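Local coordinates for protein bifunctional endo-1,4-beta-xylanase A (Neocallimastix patriciarum, PDB 2VG9) that hydrolyses internal beta-1,4-xylosidic bonds of xylan as an endo-acting glycoside hydrolase family 11 xylanase, at residues A[39-53]-A[198-212]. Numbering follows the deposited sequence.
Sequences TFKAEWNAAVNRGNF and AEGWQSSGVADVTLL
Trp44 lays its indole across the backbone of Ser204, Gly205 and Val206. With CG set between the backbone N and the carbonyl carbon (chi1 64°), the ring folds back over the neighbouring strand, and Gly205 CA sits 3.8 Å from the centroid of the six-membered ring of Trp44, a CH-pi contact over the face. The absence of a side chain at Gly205 lets the indole lie this close. NE1 of Trp44 donates in the ring plane to Ser203 OG at 3.2 Å and 165°, which helps hold the indole in this rotation; that hydroxyl is also bonded to Asn90 O. Phe40 has its CG in the same position and turns one face to Val209, whose CG2 lies 4.2 Å from the ring centroid, while Leu212 CD2 meets the ring edge. Between these aromatics, Ala42 pairs with Ala207 through two backbone bonds, Ala42 N to Ala207 O (2.8 Å) and Ala207 N to Ala42 O (2.9 Å). On the opposite face of the sheet from Phe40, Ala42 and Trp44, the extended Lys41 runs its CB and CG past Asp208 OD1, and Glu43 CB touches Val206 CG1. At the far end, Trp201 points its CH2 corner at the centre of the Arg50 guanidinium face, 3.7 Å from Arg50 CZ; the planes are 76° apart. Asn52 meets the edge of the same indole. Phe53 and Gly200 exchange backbone bonds in the second sheet. Two antiparallel pairings, one in each layer, joined by loop 46-51 and the two-residue corner at Trp201 and Gln202, are consistent with the beta-jelly-roll sandwich of family 11 xylanases.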
ATOM      1  N   THR A  39      -2.865   7.101 -12.466  1.00 10.81           N
ATOM      2  CA  THR A  39      -1.489   7.626 -12.365  1.00  9.82           C
ATOM      3  C   THR A  39      -1.442   8.850 -11.415  1.00 10.69           C
ATOM      4  O   THR A  39      -2.459   9.516 -11.189  1.00 10.79           O
ATOM      5  CB  THR A  39      -0.868   7.971 -13.776  1.00 10.64           C
ATOM      6  OG1 THR A  39      -1.588   9.047 -14.372  1.00 10.31           O
ATOM      7  CG2 THR A  39      -0.879   6.783 -14.733  1.00  8.94           C
ATOM      8  N   PHE A  40      -0.263   9.137 -10.867  1.00 10.28           N
ATOM      9  CA  PHE A  40      -0.044  10.261  -9.995  1.00 10.81           C
ATOM     10  C   PHE A  40       1.450  10.410  -9.744  1.00 12.38           C
ATOM     11  O   PHE A  40       2.238   9.473  -9.944  1.00 11.34           O
ATOM     12  CB  PHE A  40      -0.756  10.080  -8.635  1.00 10.86           C
ATOM     13  CG  PHE A  40      -0.198   8.951  -7.774  1.00 10.82           C
ATOM     14  CD1 PHE A  40       0.622   9.235  -6.663  1.00 10.39           C
ATOM     15  CD2 PHE A  40      -0.465   7.625  -8.082  1.00  7.36           C
ATOM     16  CE1 PHE A  40       1.116   8.194  -5.833  1.00 12.55           C
ATOM     17  CE2 PHE A  40       0.002   6.580  -7.265  1.00 12.08           C
ATOM     18  CZ  PHE A  40       0.801   6.861  -6.134  1.00 11.89           C
ATOM     19  N   LYS A  41       1.816  11.597  -9.274  1.00 13.25           N
ATOM     20  CA  LYS A  41       3.155  11.909  -8.833  1.00 15.56           C
ATOM     21  C   LYS A  41       2.979  12.481  -7.424  1.00 13.97           C
ATOM     22  O   LYS A  41       1.970  13.138  -7.127  1.00 13.48           O
ATOM     23  CB  LYS A  41       3.727  12.972  -9.763  1.00 16.15           C
ATOM     24  CG  LYS A  41       5.175  13.399  -9.497  1.00 22.50           C
ATOM     25  CD  LYS A  41       5.554  14.603 -10.408  1.00 20.34           C
ATOM     26  CE  LYS A  41       7.071  14.853 -10.390  1.00 28.00           C
ATOM     27  NZ  LYS A  41       7.526  15.846 -11.455  1.00 29.88           N
ATOM     28  N   ALA A  42       3.927  12.195  -6.542  1.00 14.16           N
ATOM     29  CA  ALA A  42       3.834  12.665  -5.155  1.00 14.03           C
ATOM     30  C   ALA A  42       5.217  13.054  -4.680  1.00 15.10           C
ATOM     31  O   ALA A  42       6.235  12.542  -5.180  1.00 15.01           O
ATOM     32  CB  ALA A  42       3.270  11.614  -4.279  1.00 13.84           C
ATOM     33  N   GLU A  43       5.249  13.949  -3.703  1.00 14.37           N
ATOM     34  CA  GLU A  43       6.485  14.434  -3.167  1.00 15.10           C
ATOM     35  C   GLU A  43       6.221  14.743  -1.709  1.00 14.68           C
ATOM     36  O   GLU A  43       5.128  15.175  -1.345  1.00 14.43           O
ATOM     37  CB  GLU A  43       7.024  15.649  -3.972  1.00 15.74           C
ATOM     38  CG  GLU A  43       6.083  16.873  -4.135  1.00 19.48           C
ATOM     39  CD  GLU A  43       6.132  17.859  -2.956  1.00 24.30           C
ATOM     40  OE1 GLU A  43       5.121  18.574  -2.707  1.00 24.15           O
ATOM     41  OE2 GLU A  43       7.186  17.925  -2.265  1.00 28.41           O
ATOM     42  N   TRP A  44       7.191  14.454  -0.856  1.00 14.04           N
ATOM     43  CA  TRP A  44       7.002  14.677   0.555  1.00 13.67           C
ATOM     44  C   TRP A  44       8.261  15.237   1.179  1.00 14.55           C
ATOM     45  O   TRP A  44       9.354  14.957   0.730  1.00 13.83           O
ATOM     46  CB  TRP A  44       6.503  13.408   1.270  1.00 13.17           C
ATOM     47  CG  TRP A  44       7.434  12.197   1.293  1.00 11.64           C
ATOM     48  CD1 TRP A  44       8.248  11.816   2.325  1.00 10.91           C
ATOM     49  CD2 TRP A  44       7.609  11.218   0.260  1.00 10.56           C
ATOM     50  NE1 TRP A  44       8.927  10.669   1.991  1.00 11.59           N
ATOM     51  CE2 TRP A  44       8.570  10.290   0.723  1.00 11.69           C
ATOM     52  CE3 TRP A  44       7.077  11.056  -1.034  1.00 11.06           C
ATOM     53  CZ2 TRP A  44       9.004   9.199  -0.055  1.00 11.18           C
ATOM     54  CZ3 TRP A  44       7.507   9.958  -1.807  1.00 11.31           C
ATOM     55  CH2 TRP A  44       8.467   9.059  -1.315  1.00 10.57           C
ATOM     56  N   ASN A  45       8.086  16.085   2.183  1.00 16.10           N
ATOM     57  CA  ASN A  45       9.184  16.475   3.067  1.00 16.59           C
ATOM     58  C   ASN A  45       8.659  16.201   4.442  1.00 15.44           C
ATOM     59  O   ASN A  45       7.844  16.984   4.943  1.00 14.58           O
ATOM     60  CB  ASN A  45       9.539  17.975   2.935  1.00 18.59           C
ATOM     61  CG  ASN A  45      10.280  18.293   1.652  1.00 22.53           C
ATOM     62  OD1 ASN A  45      11.504  18.107   1.565  1.00 30.36           O
ATOM     63  ND2 ASN A  45       9.548  18.777   0.642  1.00 25.69           N
ATOM     64  N   ALA A  46       9.076  15.076   5.035  1.00 14.55           N
ATOM     65  CA  ALA A  46       8.693  14.715   6.399  1.00 14.20           C
ATOM     66  C   ALA A  46       9.905  14.228   7.203  1.00 14.47           C
ATOM     67  O   ALA A  46       9.767  13.400   8.106  1.00 14.25           O
ATOM     68  CB  ALA A  46       7.582  13.667   6.401  1.00 14.30           C
ATOM     69  N   ALA A  47      11.091  14.731   6.855  1.00 14.78           N
ATOM     70  CA  ALA A  47      12.334  14.368   7.562  1.00 15.52           C
ATOM     71  C   ALA A  47      12.443  15.148   8.884  1.00 16.06           C
ATOM     72  O   ALA A  47      13.339  15.982   9.098  1.00 17.14           O
ATOM     73  CB  ALA A  47      13.559  14.557   6.659  1.00 15.29           C
ATOM     74  N   VAL A  48      11.480  14.873   9.743  1.00 16.39           N
ATOM     75  CA  VAL A  48      11.368  15.447  11.085  1.00 16.89           C
ATOM     76  C   VAL A  48      10.921  14.331  12.040  1.00 17.60           C
ATOM     77  O   VAL A  48      10.325  13.328  11.603  1.00 16.03           O
ATOM     78  CB  VAL A  48      10.335  16.620  11.108  1.00 17.81           C
ATOM     79  CG1 VAL A  48      10.829  17.824  10.269  1.00 18.75           C
ATOM     80  CG2 VAL A  48       8.926  16.164  10.664  1.00 17.01           C
ATOM     81  N   ASN A  49      11.216  14.476  13.339  1.00 18.15           N
ATOM     82  CA  ASN A  49      10.786  13.509  14.318  1.00 19.32           C
ATOM     83  C   ASN A  49       9.307  13.169  14.139  1.00 19.12           C
ATOM     84  O   ASN A  49       8.477  14.066  14.036  1.00 19.68           O
ATOM     85  CB  ASN A  49      11.016  14.004  15.757  1.00 20.04           C
ATOM     86  CG  ASN A  49      10.641  12.941  16.787  1.00 22.59           C
ATOM     87  OD1 ASN A  49      11.179  11.843  16.770  1.00 26.70           O
ATOM     88  ND2 ASN A  49       9.663  13.242  17.639  1.00 27.10           N
ATOM     89  N   ARG A  50       8.995  11.873  14.104  1.00 18.49           N
ATOM     90  CA  ARG A  50       7.645  11.366  13.868  1.00 18.00           C
ATOM     91  C   ARG A  50       6.936  11.882  12.607  1.00 16.54           C
ATOM     92  O   ARG A  50       5.706  11.724  12.477  1.00 14.84           O
ATOM     93  CB  ARG A  50       6.755  11.515  15.117  1.00 19.67           C
ATOM     94  CG  ARG A  50       7.300  10.717  16.321  1.00 23.59           C
ATOM     95  CD  ARG A  50       6.251  10.437  17.391  1.00 32.57           C
ATOM     96  NE  ARG A  50       5.243   9.450  16.974  1.00 37.61           N
ATOM     97  CZ  ARG A  50       5.380   8.121  17.032  1.00 39.12           C
ATOM     98  NH1 ARG A  50       6.520   7.561  17.463  1.00 40.23           N
ATOM     99  NH2 ARG A  50       4.375   7.345  16.636  1.00 38.91           N
ATOM    100  N   GLY A  51       7.700  12.466  11.674  1.00 14.72           N
ATOM    101  CA  GLY A  51       7.148  12.820  10.359  1.00 13.85           C
ATOM    102  C   GLY A  51       6.581  11.590   9.669  1.00 13.28           C
ATOM    103  O   GLY A  51       7.240  10.539   9.602  1.00 13.26           O
ATOM    104  N   ASN A  52       5.365  11.716   9.139  1.00 13.29           N
ATOM    105  CA  ASN A  52       4.663  10.599   8.510  1.00 13.51           C
ATOM    106  C   ASN A  52       3.837  11.084   7.307  1.00 13.13           C
ATOM    107  O   ASN A  52       3.108  12.089   7.403  1.00 12.87           O
ATOM    108  CB  ASN A  52       3.792   9.865   9.560  1.00 14.39           C
ATOM    109  CG  ASN A  52       3.410   8.452   9.145  1.00 16.16           C
ATOM    110  OD1 ASN A  52       3.853   7.941   8.107  1.00 18.97           O
ATOM    111  ND2 ASN A  52       2.590   7.797   9.978  1.00 19.62           N
ATOM    112  N   PHE A  53       3.978  10.394   6.172  1.00 12.70           N
ATOM    113  CA  PHE A  53       3.364  10.802   4.893  1.00 12.98           C
ATOM    114  C   PHE A  53       2.895   9.574   4.140  1.00 13.59           C
ATOM    115  O   PHE A  53       3.574   8.524   4.153  1.00 13.58           O
ATOM    116  CB  PHE A  53       4.391  11.546   4.005  1.00 12.22           C
ATOM    117  CG  PHE A  53       3.871  11.956   2.648  1.00 12.15           C
ATOM    118  CD1 PHE A  53       3.150  13.141   2.492  1.00 12.21           C
ATOM    119  CD2 PHE A  53       4.109  11.168   1.520  1.00 11.33           C
ATOM    120  CE1 PHE A  53       2.681  13.529   1.240  1.00 12.13           C
ATOM    121  CE2 PHE A  53       3.632  11.547   0.254  1.00 10.75           C
ATOM    122  CZ  PHE A  53       2.924  12.742   0.121  1.00  9.27           C
ATOM    123  N   ALA A 198       2.837   5.047  -1.886  1.00 11.61           N
ATOM    124  CA  ALA A 198       4.141   5.593  -1.530  1.00 11.62           C
ATOM    125  C   ALA A 198       3.995   6.112  -0.119  1.00 12.41           C
ATOM    126  O   ALA A 198       3.151   6.986   0.125  1.00 13.48           O
ATOM    127  CB  ALA A 198       4.535   6.750  -2.496  1.00 11.22           C
ATOM    128  N   GLU A 199       4.748   5.566   0.836  1.00 11.84           N
ATOM    129  CA  GLU A 199       4.734   6.151   2.188  1.00 13.82           C
ATOM    130  C   GLU A 199       6.141   6.416   2.727  1.00 12.72           C
ATOM    131  O   GLU A 199       7.107   5.747   2.313  1.00 13.20           O
ATOM    132  CB  GLU A 199       3.878   5.341   3.178  1.00 13.41           C
ATOM    133  CG  GLU A 199       4.253   3.858   3.312  1.00 17.64           C
ATOM    134  CD  GLU A 199       3.227   3.050   4.131  1.00 18.74           C
ATOM    135  OE1 GLU A 199       3.588   2.510   5.198  1.00 27.17           O
ATOM    136  OE2 GLU A 199       2.047   2.986   3.749  1.00 23.47           O
ATOM    137  N   GLY A 200       6.234   7.371   3.659  1.00 12.09           N
ATOM    138  CA  GLY A 200       7.492   7.804   4.224  1.00 11.79           C
ATOM    139  C   GLY A 200       7.370   8.124   5.706  1.00 12.60           C
ATOM    140  O   GLY A 200       6.411   8.790   6.129  1.00 13.46           O
ATOM    141  N   TRP A 201       8.333   7.631   6.485  1.00 10.96           N
ATOM    142  CA  TRP A 201       8.438   7.902   7.906  1.00 11.79           C
ATOM    143  C   TRP A 201       9.753   8.629   8.158  1.00 11.36           C
ATOM    144  O   TRP A 201      10.825   8.098   7.816  1.00 10.55           O
ATOM    145  CB  TRP A 201       8.431   6.603   8.689  1.00 11.54           C
ATOM    146  CG  TRP A 201       8.675   6.772  10.174  1.00 13.11           C
ATOM    147  CD1 TRP A 201       9.834   6.486  10.875  1.00 14.19           C
ATOM    148  CD2 TRP A 201       7.728   7.221  11.142  1.00 14.62           C
ATOM    149  NE1 TRP A 201       9.656   6.754  12.217  1.00 12.70           N
ATOM    150  CE2 TRP A 201       8.369   7.189  12.408  1.00 15.96           C
ATOM    151  CE3 TRP A 201       6.384   7.615  11.072  1.00 14.84           C
ATOM    152  CZ2 TRP A 201       7.722   7.582  13.578  1.00 15.80           C
ATOM    153  CZ3 TRP A 201       5.739   7.995  12.239  1.00 13.71           C
ATOM    154  CH2 TRP A 201       6.410   7.971  13.479  1.00 15.01           C
ATOM    155  N   GLN A 202       9.678   9.839   8.716  1.00 10.74           N
ATOM    156  CA  GLN A 202      10.888  10.628   9.032  1.00 10.58           C
ATOM    157  C   GLN A 202      11.815  10.712   7.795  1.00 10.55           C
ATOM    158  O   GLN A 202      13.036  10.611   7.887  1.00 10.77           O
ATOM    159  CB  GLN A 202      11.613  10.070  10.286  1.00 10.46           C
ATOM    160  CG  GLN A 202      10.759  10.164  11.563  1.00 10.02           C
ATOM    161  CD  GLN A 202      11.410   9.582  12.820  1.00 11.94           C
ATOM    162  OE1 GLN A 202      12.514   8.985  12.788  1.00 14.09           O
ATOM    163  NE2 GLN A 202      10.722   9.728  13.939  1.00  7.65           N
ATOM    164  N   SER A 203      11.210  10.915   6.635  1.00 10.00           N
ATOM    165  CA  SER A 203      11.939  11.007   5.375  1.00 10.53           C
ATOM    166  C   SER A 203      11.336  12.049   4.451  1.00 10.38           C
ATOM    167  O   SER A 203      10.242  12.574   4.714  1.00 10.55           O
ATOM    168  CB  SER A 203      11.954   9.638   4.647  1.00 10.80           C
ATOM    169  OG  SER A 203      10.637   9.261   4.264  1.00 11.13           O
ATOM    170  N   SER A 204      12.054  12.317   3.364  1.00  9.87           N
ATOM    171  CA  SER A 204      11.571  13.115   2.244  1.00 10.98           C
ATOM    172  C   SER A 204      11.851  12.356   0.962  1.00 11.51           C
ATOM    173  O   SER A 204      12.813  11.587   0.896  1.00 11.54           O
ATOM    174  CB  SER A 204      12.295  14.467   2.235  1.00 11.34           C
ATOM    175  OG  SER A 204      12.034  15.125   3.474  1.00 12.83           O
ATOM    176  N   GLY A 205      11.013  12.537  -0.058  1.00 12.06           N
ATOM    177  CA  GLY A 205      11.310  11.962  -1.357  1.00 11.41           C
ATOM    178  C   GLY A 205      10.282  12.282  -2.422  1.00 12.50           C
ATOM    179  O   GLY A 205       9.479  13.212  -2.261  1.00 13.77           O
ATOM    180  N   VAL A 206      10.308  11.511  -3.501  1.00 13.01           N
ATOM    181  CA  VAL A 206       9.391  11.650  -4.644  1.00 13.77           C
ATOM    182  C   VAL A 206       9.053  10.269  -5.211  1.00 13.65           C
ATOM    183  O   VAL A 206       9.855   9.343  -5.161  1.00 13.14           O
ATOM    184  CB  VAL A 206       9.985  12.523  -5.831  1.00 13.89           C
ATOM    185  CG1 VAL A 206      10.157  13.986  -5.433  1.00 14.81           C
ATOM    186  CG2 VAL A 206      11.353  11.969  -6.303  1.00 16.30           C
ATOM    187  N   ALA A 207       7.841  10.142  -5.755  1.00 13.41           N
ATOM    188  CA  ALA A 207       7.424   8.944  -6.452  1.00 12.37           C
ATOM    189  C   ALA A 207       6.633   9.471  -7.614  1.00 12.37           C
ATOM    190  O   ALA A 207       5.597  10.128  -7.417  1.00 14.61           O
ATOM    191  CB  ALA A 207       6.527   8.062  -5.571  1.00 11.96           C
ATOM    192  N   ASP A 208       7.090   9.175  -8.825  1.00 10.84           N
ATOM    193  CA  ASP A 208       6.368   9.602  -9.985  1.00 10.56           C
ATOM    194  C   ASP A 208       5.845   8.353 -10.679  1.00 10.32           C
ATOM    195  O   ASP A 208       6.596   7.678 -11.369  1.00  9.30           O
ATOM    196  CB  ASP A 208       7.240  10.505 -10.871  1.00 10.35           C
ATOM    197  CG  ASP A 208       6.508  10.995 -12.111  1.00 13.01           C
ATOM    198  OD1 ASP A 208       5.255  10.888 -12.211  1.00 11.05           O
ATOM    199  OD2 ASP A 208       7.209  11.471 -13.004  1.00 15.85           O
ATOM    200  N   VAL A 209       4.555   8.055 -10.455  1.00  9.28           N
ATOM    201  CA  VAL A 209       3.892   6.867 -11.048  1.00  9.15           C
ATOM    202  C   VAL A 209       3.263   7.164 -12.416  1.00 10.04           C
ATOM    203  O   VAL A 209       2.157   7.723 -12.514  1.00  9.31           O
ATOM    204  CB  VAL A 209       2.869   6.230 -10.024  1.00  9.05           C
ATOM    205  CG1 VAL A 209       2.210   4.932 -10.567  1.00  7.61           C
ATOM    206  CG2 VAL A 209       3.565   5.961  -8.682  1.00  8.45           C
ATOM    207  N   THR A 210       3.959   6.762 -13.483  1.00 10.63           N
ATOM    208  CA  THR A 210       3.588   7.177 -14.818  1.00 10.97           C
ATOM    209  C   THR A 210       2.730   6.134 -15.472  1.00 11.14           C
ATOM    210  O   THR A 210       2.068   6.426 -16.458  1.00 10.90           O
ATOM    211  CB  THR A 210       4.817   7.449 -15.683  1.00 12.66           C
ATOM    212  OG1 THR A 210       5.667   6.284 -15.675  1.00 12.41           O
ATOM    213  CG2 THR A 210       5.589   8.652 -15.147  1.00 13.16           C
ATOM    214  N   LEU A 211       2.732   4.920 -14.921  1.00  9.65           N
ATOM    215  CA  LEU A 211       1.834   3.861 -15.375  1.00  8.74           C
ATOM    216  C   LEU A 211       1.271   3.187 -14.165  1.00  7.69           C
ATOM    217  O   LEU A 211       2.026   2.768 -13.300  1.00  8.20           O
ATOM    218  CB  LEU A 211       2.604   2.810 -16.196  1.00  8.44           C
ATOM    219  CG  LEU A 211       1.931   1.760 -17.072  1.00 10.81           C
ATOM    220  CD1 LEU A 211       3.065   0.969 -17.828  1.00 14.43           C
ATOM    221  CD2 LEU A 211       1.028   0.786 -16.345  1.00 13.87           C
ATOM    222  N   LEU A 212      -0.051   3.069 -14.105  1.00  7.09           N
ATOM    223  CA  LEU A 212      -0.701   2.288 -13.052  1.00  8.56           C
ATOM    224  C   LEU A 212      -2.007   1.743 -13.574  1.00  8.79           C
ATOM    225  O   LEU A 212      -2.898   2.495 -13.925  1.00  8.59           O
ATOM    226  CB  LEU A 212      -0.937   3.102 -11.768  1.00  8.04           C
ATOM    227  CG  LEU A 212      -1.573   2.326 -10.619  1.00  8.12           C
ATOM    228  CD1 LEU A 212      -0.856   1.019 -10.362  1.00  4.05           C
ATOM    229  CD2 LEU A 212      -1.596   3.207  -9.339  1.00 10.01           C
TER
HETATM  230  O   HOH W   1      10.733  15.805  -1.361  1.00 21.28           O